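Local atomic coordinates of DnaJ homolog dnj-2 (Caenorhabditis elegans, PDB entry 2QSA), a protein that probably acts as an Hsp40-type co-chaperone that stimulates Hsp70 through its N-terminal J domain, the part of this predicted membrane protein present here. Residues L14-Y18 / Y81-L85; D19-V23 / A36-L40; D74-N80 / Q97-L101. One frame throughout, in Å; residues are numbered along the deposited sequence. Where two conformers were deposited one is given.

How the contacts relate
From the N terminus, residues 14-16 lead into helix 17-20, which enters two contacts. Contact 1 joins its start to helix 75-86 and closes a loop of 62 residues, mostly helical. Contact 2, nested inside that loop, brings the end of the same helix and the turn after it against helix 30-43 across 12 residues; a probable hydrogen bond from Val-23 N to Tyr-18 O (3.0 Å) links the two. Contact 3 ties the start of helix 75-86 to the last helix, 91-101. It crosses contact 1 in chain order and meets it where Tyr-18 OH lies 2.9 Å from Lys-78 NZ. Contacts 2 and 3 follow in series, centres about 19 Å apart, on opposite sides of the chain's centre.

Contact 1. Residues L14-Y18 / Y81-L85; sequences LENCY and YDYYL
Residues 14-16 run as loop into helix 17-20, whose start faces one turn of helix 75-86, with CA atoms 8.5 Å apart for Asn-16 and Leu-85 and 8.9 Å for Cys-17 and Tyr-81. Tyr-81 (chi1 t) reaches the helix start, where Cys-17 N donates to its OH at 2.8 Å, almost linearly. A water lies 2.6 Å from Tyr-81 OH and donates to Glu-15 O at 2.8 Å. Asn-16 is the N-cap: its OD1 accepts weakly from Tyr-18 N at 2.8 Å. Tyr-18 (chi1 m) donates from OH to Asp-82 OD1 at 2.5 Å, while Asp-82 OD2 pairs with Lys-78; the Glu-15 carboxylate turns instead to Arg-61. Cys-17 SG, in a disulfide with Cys-12, makes an oblique sulfur-aromatic contact 4.2 Å from the Tyr-81 ring centroid, and Tyr-18 CE2 packs 3.9 Å from Leu-85 CD1. Between the first and fourth helices of the J domain, Tyr-81 OH thus gives Cys-17 NH an acceptor and Asp-82 gives Tyr-18 OH one, pairing groups of buried residues.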
# COMPACT_ATOMS: atom_id res chain seq x y z
N LEU A 14 2.04 3.92 8.23
CA LEU A 14 3.45 3.93 8.65
C LEU A 14 4.31 2.79 8.06
O LEU A 14 5.49 2.61 8.43
CB LEU A 14 3.55 4.06 10.18
CG LEU A 14 2.90 5.37 10.66
CD1 LEU A 14 3.13 5.46 12.20
CD2 LEU A 14 3.48 6.61 9.95
N GLU A 15 3.75 2.08 7.06
CA GLU A 15 4.54 1.18 6.22
C GLU A 15 4.65 1.77 4.85
O GLU A 15 3.74 2.48 4.38
CB GLU A 15 3.85 -0.19 6.06
CG GLU A 15 3.91 -1.00 7.35
CD GLU A 15 3.18 -2.33 7.15
OE1 GLU A 15 1.94 -2.30 7.24
OE2 GLU A 15 3.87 -3.34 6.86
N ASN A 16 5.78 1.46 4.23
CA ASN A 16 5.99 1.82 2.80
C ASN A 16 5.26 0.78 1.93
O ASN A 16 5.36 -0.45 2.14
CB ASN A 16 7.52 1.80 2.57
CG ASN A 16 7.90 2.06 1.12
OD1 ASN A 16 7.29 1.53 0.19
ND2 ASN A 16 8.96 2.82 0.93
N CYS A 17 4.40 1.24 1.00
CA CYS A 17 3.58 0.29 0.21
C CYS A 17 4.43 -0.71 -0.62
O CYS A 17 3.99 -1.86 -0.86
CB CYS A 17 2.63 1.03 -0.76
SG CYS A 17 1.37 2.06 0.01
N TYR A 18 5.59 -0.25 -1.12
CA TYR A 18 6.50 -1.21 -1.80
C TYR A 18 6.89 -2.33 -0.82
O TYR A 18 6.88 -3.51 -1.19
CB TYR A 18 7.74 -0.54 -2.30
CG TYR A 18 7.53 0.42 -3.42
CD1 TYR A 18 7.44 -0.03 -4.76
CD2 TYR A 18 7.43 1.79 -3.17
CE1 TYR A 18 7.30 0.89 -5.83
CE2 TYR A 18 7.30 2.73 -4.24
CZ TYR A 18 7.21 2.26 -5.56
OH TYR A 18 7.09 3.16 -6.60
N TYR A 81 2.50 8.82 -5.13
CA TYR A 81 3.13 8.11 -4.02
C TYR A 81 4.64 8.29 -3.99
O TYR A 81 5.24 8.66 -2.93
CB TYR A 81 2.81 6.60 -4.10
CG TYR A 81 3.23 5.90 -2.80
CD1 TYR A 81 2.69 6.32 -1.56
CD2 TYR A 81 4.17 4.85 -2.80
CE1 TYR A 81 3.07 5.73 -0.36
CE2 TYR A 81 4.57 4.25 -1.61
CZ TYR A 81 4.02 4.66 -0.39
OH TYR A 81 4.37 4.07 0.78
N ASP A 82 5.26 8.10 -5.16
CA ASP A 82 6.69 8.29 -5.27
C ASP A 82 7.12 9.74 -4.92
O ASP A 82 8.15 9.95 -4.26
CB ASP A 82 7.13 7.91 -6.68
CG ASP A 82 7.10 6.41 -6.92
OD1 ASP A 82 7.01 5.61 -5.95
OD2 ASP A 82 7.14 6.00 -8.11
N TYR A 83 6.32 10.71 -5.34
CA TYR A 83 6.58 12.11 -4.99
C TYR A 83 6.52 12.32 -3.46
O TYR A 83 7.40 12.95 -2.85
CB TYR A 83 5.59 13.01 -5.70
CG TYR A 83 5.99 14.46 -5.59
CD1 TYR A 83 6.73 15.07 -6.59
CD2 TYR A 83 5.67 15.19 -4.46
CE1 TYR A 83 7.11 16.39 -6.48
CE2 TYR A 83 6.02 16.52 -4.33
CZ TYR A 83 6.77 17.11 -5.34
OH TYR A 83 7.13 18.43 -5.23
N TYR A 84 5.49 11.77 -2.85
CA TYR A 84 5.36 11.77 -1.37
C TYR A 84 6.55 11.14 -0.65
O TYR A 84 7.06 11.70 0.32
CB TYR A 84 4.09 10.99 -1.07
CG TYR A 84 3.86 10.53 0.35
CD1 TYR A 84 3.54 11.46 1.36
CD2 TYR A 84 3.84 9.14 0.67
CE1 TYR A 84 3.26 11.03 2.68
CE2 TYR A 84 3.57 8.71 1.99
CZ TYR A 84 3.25 9.63 2.97
OH TYR A 84 2.95 9.18 4.23
N LEU A 85 6.99 9.97 -1.12
CA LEU A 85 8.17 9.33 -0.54
C LEU A 85 9.40 10.28 -0.64
O LEU A 85 10.19 10.40 0.30
CB LEU A 85 8.50 8.01 -1.23
CG LEU A 85 7.50 6.87 -1.00
CD1 LEU A 85 8.05 5.65 -1.78
CD2 LEU A 85 7.33 6.51 0.52
O HOH W 1 2.74 4.51 2.76

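Contact 2. Residues D19-V23 / A36-L40; sequences DVLEV and AYRAL
The end of the short helix 17-20 and the bend after it lie against one side of helix 30-43, with Leu-21 and Ala-36 the nearest backbone pair, CA to CA 5.9 Å. The bend is a Schellman motif: Glu-22, at phi/psi 54/40, leaves right-handed helical geometry for the left-handed region, its N donating to Asp-19 O at 3.0 Å and Val-23 N lying 3.0 Å from Tyr-18 O, a probable hydrogen bond; Val-23 continues extended at -111/161. Segment 36-40, within helix 30-43, is regular, with Leu-40 N bonded to Ala-36 O at 3.0 Å.

Leu-21 has the most surface covered. In its m,t rotamer it places CD2 4.0 Å from Leu-40 CD1 and 4.1 Å from Tyr-37 CA. It also touches Ile-65 and Ala-68 of helix 52-73, and Tyr-37 swings away to stack its ring on Tyr-69 of that helix. Leu-40, also m,t and nearly as well covered, points at the bend: its CD1 lies 3.6 Å from Leu-21 CA and 3.5 Å from Val-20 O, while its CD2 approaches Glu-22 OE1 at 4.3 Å. One turn earlier, Ala-36 lets the two segments come close, its CB 3.4 Å from Leu-21 O and 3.7 Å from Val-23 CG1.

No hydrogen bond crosses the contact, which is held by shape and apolar packing. With Leu-21 lodged between helices 30-43 and 52-73, the arrangement belongs to the J-domain fold, in which a short first helix and the loop after it pack on the long antiparallel helical hairpin.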
# COMPACT_ATOMS: atom_id res chain seq x y z
N ASP A 19 7.23 -1.97 0.42
CA ASP A 19 7.63 -2.99 1.41
C ASP A 19 6.47 -3.92 1.76
O ASP A 19 6.68 -5.10 1.97
CB ASP A 19 8.11 -2.34 2.70
CG ASP A 19 9.41 -1.53 2.50
OD1 ASP A 19 10.09 -1.73 1.50
OD2 ASP A 19 9.75 -0.76 3.43
N VAL A 20 5.26 -3.35 1.82
CA VAL A 20 4.08 -4.17 2.13
C VAL A 20 3.93 -5.37 1.17
O VAL A 20 3.61 -6.48 1.58
CB VAL A 20 2.76 -3.32 2.11
CG1 VAL A 20 1.52 -4.22 2.21
CG2 VAL A 20 2.77 -2.31 3.27
N LEU A 21 4.17 -5.10 -0.11
CA LEU A 21 4.11 -6.14 -1.13
C LEU A 21 5.44 -6.83 -1.42
O LEU A 21 5.50 -7.70 -2.30
CB LEU A 21 3.50 -5.55 -2.41
CG LEU A 21 2.04 -5.05 -2.23
CD1 LEU A 21 1.54 -4.46 -3.59
CD2 LEU A 21 1.10 -6.18 -1.80
N GLU A 22 6.49 -6.47 -0.68
CA GLU A 22 7.84 -7.04 -0.85
C GLU A 22 8.30 -6.87 -2.31
O GLU A 22 8.89 -7.77 -2.91
CB GLU A 22 7.89 -8.50 -0.35
CG GLU A 22 7.37 -8.66 1.12
CD GLU A 22 7.10 -10.14 1.59
OE1 GLU A 22 6.82 -11.05 0.77
OE2 GLU A 22 7.11 -10.36 2.83
N VAL A 23 7.99 -5.71 -2.89
CA VAL A 23 8.50 -5.36 -4.22
C VAL A 23 9.50 -4.22 -4.08
O VAL A 23 9.53 -3.52 -3.07
CB VAL A 23 7.40 -4.96 -5.22
CG1 VAL A 23 6.51 -6.15 -5.53
CG2 VAL A 23 6.60 -3.84 -4.71
N ALA A 36 2.89 -10.37 -6.81
CA ALA A 36 3.17 -10.15 -5.36
C ALA A 36 1.84 -9.92 -4.61
O ALA A 36 1.58 -10.56 -3.59
CB ALA A 36 4.11 -8.98 -5.17
N TYR A 37 1.00 -9.05 -5.18
CA TYR A 37 -0.30 -8.78 -4.60
C TYR A 37 -1.11 -10.06 -4.50
O TYR A 37 -1.67 -10.37 -3.45
CB TYR A 37 -1.09 -7.71 -5.38
CG TYR A 37 -2.57 -7.78 -5.04
CD1 TYR A 37 -3.04 -7.30 -3.79
CD2 TYR A 37 -3.49 -8.37 -5.93
CE1 TYR A 37 -4.39 -7.40 -3.42
CE2 TYR A 37 -4.87 -8.44 -5.61
CZ TYR A 37 -5.29 -7.98 -4.34
OH TYR A 37 -6.59 -8.10 -4.02
N ARG A 38 -1.20 -10.81 -5.60
CA ARG A 38 -2.09 -11.98 -5.61
C ARG A 38 -1.65 -13.02 -4.56
O ARG A 38 -2.50 -13.59 -3.88
CB ARG A 38 -2.20 -12.61 -7.01
CG ARG A 38 -2.90 -11.68 -8.02
CD ARG A 38 -2.62 -12.08 -9.50
NE ARG A 38 -3.25 -13.38 -9.80
CZ ARG A 38 -4.53 -13.55 -10.15
NH1 ARG A 38 -5.37 -12.50 -10.29
NH2 ARG A 38 -4.96 -14.79 -10.34
N ALA A 39 -0.34 -13.21 -4.42
CA ALA A 39 0.20 -14.17 -3.44
C ALA A 39 -0.09 -13.71 -2.03
O ALA A 39 -0.49 -14.53 -1.19
CB ALA A 39 1.71 -14.36 -3.65
N LEU A 40 0.14 -12.42 -1.75
CA LEU A 40 -0.04 -11.92 -0.34
C LEU A 40 -1.52 -11.82 0.00
O LEU A 40 -1.90 -12.10 1.15
CB LEU A 40 0.63 -10.57 -0.17
CG LEU A 40 2.15 -10.73 -0.08
CD1 LEU A 40 2.90 -9.36 -0.25
CD2 LEU A 40 2.53 -11.47 1.24

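Contact 3. Residues D74-N80 / Q97-L101; sequences DDEAKTN and QYYRL
Leu-101, from the last turn of helix 91-101, lies over the first two turns of helix 75-86: its CD1 sits 3.6 Å from Ala-77 N, 4.0 Å from Ala-77 CB and 3.5 Å from Asn-80 ND2, and its CD2 3.4 Å from Glu-76 OE1. Its chi1 of -113° falls between the usual wells, in the one of two conformers given. The short segments run antiparallel, at 168° with axes 10.3 Å apart; CA atoms are 7.3 Å apart for Ala-77 and Leu-101 and 6.6 Å for Asn-80 and Gln-97. Asp-74 is the N-cap, its OD2 accepting from Ala-77 N at 3.0 Å. This is an antiparallel helix pair on the surface, in which helix 91-101 folds back along the last helix of the four-helix J-domain core. In the conformer given, Arg-100 NH2 donates to Glu-76 OE2 in a very short salt bridge of 2.5 Å, Glu-76 being extended (t,t). Beside the salt bridge a water accepts from Asn-80 ND2 at 3.0 Å and Arg-100 NE at 2.8 Å, and donates to Gln-97 O at 2.9 Å and Gln-97 OE1 at 2.7 Å. Asn-80 also touches Tyr-11, whose ring meets that of Tyr-98 edge-to-face.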
# COMPACT_ATOMS: atom_id res chain seq x y z
N ASP A 74 -2.01 1.77 -10.01
CA ASP A 74 -2.54 2.92 -10.73
C ASP A 74 -1.41 3.90 -11.04
O ASP A 74 -0.73 4.40 -10.15
CB ASP A 74 -3.62 3.62 -9.91
CG ASP A 74 -4.26 4.75 -10.67
OD1 ASP A 74 -5.01 4.44 -11.63
OD2 ASP A 74 -4.02 5.94 -10.33
N ASP A 75 -1.20 4.19 -12.32
CA ASP A 75 -0.04 5.05 -12.69
C ASP A 75 0.02 6.42 -12.00
O ASP A 75 1.08 6.87 -11.56
CB ASP A 75 0.01 5.27 -14.20
CG ASP A 75 0.22 3.98 -14.97
OD1 ASP A 75 0.39 2.91 -14.35
OD2 ASP A 75 0.13 4.05 -16.20
N GLU A 76 -1.15 7.07 -11.91
CA GLU A 76 -1.26 8.39 -11.30
C GLU A 76 -1.02 8.33 -9.79
O GLU A 76 -0.25 9.14 -9.25
CB GLU A 76 -2.62 9.02 -11.59
CG GLU A 76 -2.78 10.44 -11.08
CD GLU A 76 -3.98 11.15 -11.68
OE1 GLU A 76 -4.89 10.48 -12.23
OE2 GLU A 76 -3.99 12.39 -11.62
N ALA A 77 -1.63 7.35 -9.13
CA ALA A 77 -1.47 7.15 -7.67
C ALA A 77 0.01 6.88 -7.40
O ALA A 77 0.57 7.43 -6.44
CB ALA A 77 -2.34 5.99 -7.17
N LYS A 78 0.64 6.04 -8.25
CA LYS A 78 2.04 5.65 -8.00
C LYS A 78 2.93 6.89 -8.18
O LYS A 78 3.86 7.08 -7.40
CB LYS A 78 2.49 4.52 -8.96
CG LYS A 78 3.89 4.06 -8.67
CD LYS A 78 4.29 2.93 -9.59
CE LYS A 78 5.72 2.43 -9.25
NZ LYS A 78 6.76 3.51 -9.50
N THR A 79 2.65 7.70 -9.19
CA THR A 79 3.47 8.92 -9.40
C THR A 79 3.33 9.83 -8.16
O THR A 79 4.32 10.33 -7.61
CB THR A 79 3.00 9.63 -10.69
OG1 THR A 79 3.31 8.79 -11.82
CG2 THR A 79 3.69 10.99 -10.83
N ASN A 80 2.09 9.98 -7.67
CA ASN A 80 1.84 10.76 -6.43
C ASN A 80 2.57 10.14 -5.23
O ASN A 80 3.19 10.85 -4.41
CB ASN A 80 0.34 10.81 -6.13
CG ASN A 80 -0.42 11.73 -7.11
OD1 ASN A 80 0.19 12.49 -7.84
ND2 ASN A 80 -1.74 11.67 -7.11
N GLN A 97 -2.86 15.84 -3.18
CA GLN A 97 -2.81 14.88 -4.30
C GLN A 97 -3.48 13.56 -3.92
O GLN A 97 -4.16 12.97 -4.74
CB GLN A 97 -1.39 14.59 -4.76
CG GLN A 97 -0.59 15.84 -5.29
CD GLN A 97 -1.30 16.60 -6.40
OE1 GLN A 97 -2.00 16.03 -7.24
NE2 GLN A 97 -1.09 17.92 -6.42
N TYR A 98 -3.27 13.12 -2.68
CA TYR A 98 -3.90 11.88 -2.19
C TYR A 98 -5.43 12.01 -2.23
O TYR A 98 -6.15 11.20 -2.84
CB TYR A 98 -3.43 11.58 -0.77
CG TYR A 98 -4.09 10.37 -0.14
CD1 TYR A 98 -3.70 9.07 -0.50
CD2 TYR A 98 -5.07 10.51 0.83
CE1 TYR A 98 -4.24 7.98 0.08
CE2 TYR A 98 -5.66 9.38 1.42
CZ TYR A 98 -5.22 8.13 1.04
OH TYR A 98 -5.80 7.01 1.59
N TYR A 99 -5.94 13.06 -1.58
CA TYR A 99 -7.39 13.24 -1.53
C TYR A 99 -8.04 13.60 -2.88
O TYR A 99 -9.15 13.11 -3.18
CB TYR A 99 -7.79 14.17 -0.37
CG TYR A 99 -7.57 13.54 0.98
CD1 TYR A 99 -8.34 12.44 1.41
CD2 TYR A 99 -6.59 14.00 1.84
CE1 TYR A 99 -8.13 11.83 2.68
CE2 TYR A 99 -6.38 13.41 3.11
CZ TYR A 99 -7.16 12.33 3.52
OH TYR A 99 -6.93 11.78 4.77
N ARG A 100 -7.36 14.39 -3.71
CA ARG A 100 -7.86 14.77 -5.05
C ARG A 100 -8.14 13.54 -5.93
O ARG A 100 -9.14 13.47 -6.66
CB ARG A 100 -6.84 15.63 -5.81
CG ARG A 100 -7.40 16.26 -7.09
CD ARG A 100 -6.32 16.76 -8.05
NE ARG A 100 -5.53 15.64 -8.56
CZ ARG A 100 -5.87 14.86 -9.59
NH1 ARG A 100 -7.00 15.05 -10.29
NH2 ARG A 100 -5.07 13.87 -9.94
N LEU A 101 -7.22 12.59 -5.89
CA LEU A 101 -7.33 11.42 -6.73
C LEU A 101 -8.51 10.59 -6.31
O LEU A 101 -9.20 10.00 -7.15
CB LEU A 101 -6.06 10.58 -6.66
CG LEU A 101 -5.27 10.53 -7.94
CD1 LEU A 101 -4.31 9.36 -7.83
CD2 LEU A 101 -6.21 10.34 -9.15
O HOH W 2 -3.65 13.90 -7.46